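L-ribulose 3-epimerase (Mesorhizobium loti, PDB 3VYL) catalyses the reversible epimerisation of ketoses at C3, most efficiently L-ribulose, in a TIM-barrel active site that binds manganese. Local coordinates at residues F240-S245 against M267-H272. Residues are numbered along the deposited sequence; the frame is centred on the assembly and turned at random.
Sequences FESFSS and MALAKH. With MN (manganese (II) ion), chain I.
Leu269 sets its branch point against the outer rim of the Phe240 ring: CG of Leu269 lies 3.8 Å from Phe240 CZ, near the ring plane, so the leucine meets an edge and not a face. Its two methyls straddle that rim, CD1 4.0 Å from Phe240 CZ and CD2 3.9 Å from Phe240 CE2, a fit that suits a branched apolar side chain. Phe240 reaches the helix because its CG stands anti to the backbone N (chi1 173°), and its long, flat, apolar ring spans the buried layer from strand to helix. CD2 of Leu269 also touches Ser242, 4.0 Å from its OG; this buried hydroxyl is satisfied by hydrogen bonds with Arg212 O and Trp263 NE1, which suits a small polar residue here. An alanine in place of Leu269, lacking CG and both methyls, is likely to leave a gap beside the Phe240 ring edge and Ser242. Between these two residues, Glu241 turns the other way, its extended chain carrying carboxylate OE2 to 2.4 Å from the manganese ion, which Glu147, Asp180 and His206 also bind. OE1 accepts a hydrogen bond from a metal-bound water. The apolar contact thus lies immediately next to a metal ligand. Strand 238-240 closes the barrel against strand 4-7, whose Ile6 touches both Phe240 and Ala270, while helix 266-292 packs outside, beside helix 17-30.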
loop_
_atom_site.group_PDB
_atom_site.type_symbol
_atom_site.label_atom_id
_atom_site.label_comp_id
_atom_site.label_asym_id
_atom_site.label_seq_id
_atom_site.Cartn_x
_atom_site.Cartn_y
_atom_site.Cartn_z
ATOM N N PHE A 240 1.721 -21.908 5.797
ATOM C CA PHE A 240 2.597 -21.391 4.767
ATOM C C PHE A 240 2.674 -22.361 3.595
ATOM O O PHE A 240 2.744 -23.569 3.794
ATOM C CB PHE A 240 3.981 -21.159 5.364
ATOM C CG PHE A 240 5.027 -20.785 4.357
ATOM C CD1 PHE A 240 4.829 -19.711 3.478
ATOM C CD2 PHE A 240 6.224 -21.484 4.302
ATOM C CE1 PHE A 240 5.804 -19.351 2.567
ATOM C CE2 PHE A 240 7.197 -21.130 3.385
ATOM C CZ PHE A 240 6.988 -20.059 2.522
ATOM N N GLU A 241 2.682 -21.821 2.379
ATOM C CA GLU A 241 2.637 -22.618 1.144
ATOM C C GLU A 241 3.608 -22.005 0.115
ATOM O O GLU A 241 3.559 -20.810 -0.170
ATOM C CB GLU A 241 1.198 -22.637 0.602
ATOM C CG GLU A 241 0.839 -23.773 -0.347
ATOM C CD GLU A 241 -0.571 -23.656 -0.940
ATOM O OE1 GLU A 241 -0.990 -24.576 -1.667
ATOM O OE2 GLU A 241 -1.283 -22.665 -0.704
ATOM N N SER A 242 4.598 -22.769 -0.308
ATOM C CA SER A 242 5.531 -22.377 -1.351
ATOM C C SER A 242 6.103 -23.625 -1.983
ATOM O O SER A 242 6.469 -24.523 -1.295
ATOM C CB SER A 242 6.631 -21.545 -0.740
ATOM O OG SER A 242 7.483 -21.004 -1.685
ATOM N N PHE A 243 6.220 -23.695 -3.292
ATOM C CA PHE A 243 6.695 -24.930 -3.905
ATOM C C PHE A 243 7.908 -24.735 -4.816
ATOM O O PHE A 243 8.174 -23.614 -5.297
ATOM C CB PHE A 243 5.547 -25.653 -4.624
ATOM C CG PHE A 243 4.357 -25.968 -3.736
ATOM C CD1 PHE A 243 4.516 -26.681 -2.537
ATOM C CD2 PHE A 243 3.072 -25.569 -4.103
ATOM C CE1 PHE A 243 3.421 -26.972 -1.727
ATOM C CE2 PHE A 243 1.976 -25.864 -3.299
ATOM C CZ PHE A 243 2.149 -26.568 -2.116
ATOM N N SER A 244 8.646 -25.833 -5.012
ATOM C CA SER A 244 9.828 -25.886 -5.879
ATOM C C SER A 244 9.745 -27.058 -6.840
ATOM O O SER A 244 9.487 -28.203 -6.426
ATOM C CB SER A 244 11.111 -26.022 -5.048
ATOM O OG SER A 244 12.173 -26.607 -5.796
ATOM N N SER A 245 9.981 -26.756 -8.117
ATOM C CA SER A 245 10.083 -27.741 -9.207
ATOM C C SER A 245 10.965 -28.923 -8.801
ATOM O O SER A 245 10.652 -30.078 -9.100
ATOM C CB SER A 245 10.677 -27.066 -10.450
ATOM O OG SER A 245 10.330 -27.736 -11.642
ATOM N N MET A 267 14.987 -24.435 4.463
ATOM C CA MET A 267 15.003 -24.163 5.891
ATOM C C MET A 267 14.948 -22.656 6.094
ATOM O O MET A 267 14.170 -22.174 6.916
ATOM C CB MET A 267 16.225 -24.759 6.596
ATOM C CG MET A 267 16.233 -24.535 8.107
ATOM S SD MET A 267 14.719 -25.075 8.944
ATOM C CE MET A 267 14.918 -26.852 8.991
ATOM N N ALA A 268 15.764 -21.922 5.337
ATOM C CA ALA A 268 15.767 -20.466 5.403
ATOM C C ALA A 268 14.367 -19.943 5.081
ATOM O O ALA A 268 13.796 -19.157 5.830
ATOM C CB ALA A 268 16.795 -19.883 4.448
ATOM N N LEU A 269 13.816 -20.433 3.974
ATOM C CA LEU A 269 12.475 -20.112 3.552
ATOM C C LEU A 269 11.458 -20.345 4.669
ATOM O O LEU A 269 10.635 -19.471 4.941
ATOM C CB LEU A 269 12.108 -20.913 2.296
ATOM C CG LEU A 269 10.674 -20.733 1.796
ATOM C CD1 LEU A 269 10.573 -19.514 0.889
ATOM C CD2 LEU A 269 10.179 -21.988 1.102
ATOM N N ALA A 270 11.511 -21.503 5.323
ATOM C CA ALA A 270 10.522 -21.819 6.363
ATOM C C ALA A 270 10.672 -20.955 7.628
ATOM O O ALA A 270 9.699 -20.345 8.083
ATOM C CB ALA A 270 10.546 -23.297 6.700
ATOM N N LYS A 271 11.885 -20.901 8.178
ATOM C CA LYS A 271 12.176 -20.045 9.327
ATOM C C LYS A 271 11.714 -18.611 9.067
ATOM O O LYS A 271 11.112 -17.976 9.944
ATOM C CB LYS A 271 13.673 -20.036 9.656
ATOM C CG LYS A 271 14.211 -21.278 10.357
ATOM C CD LYS A 271 15.633 -21.030 10.855
ATOM C CE LYS A 271 16.322 -22.309 11.316
ATOM N NZ LYS A 271 15.691 -22.947 12.505
ATOM N N HIS A 272 11.995 -18.109 7.864
ATOM C CA HIS A 272 11.577 -16.759 7.463
ATOM C C HIS A 272 10.077 -16.626 7.438
ATOM O O HIS A 272 9.516 -15.646 7.933
ATOM C CB HIS A 272 12.147 -16.406 6.102
ATOM C CG HIS A 272 11.682 -15.077 5.573
ATOM N ND1 HIS A 272 10.516 -14.927 4.905
ATOM C CD2 HIS A 272 12.270 -13.819 5.620
ATOM C CE1 HIS A 272 10.379 -13.643 4.543
ATOM N NE2 HIS A 272 11.452 -12.969 4.979
HETATM MN MN MN I . -3.483 -23.372 -1.282
HETATM O O HOH W 1 -3.119 -24.613 -3.267
#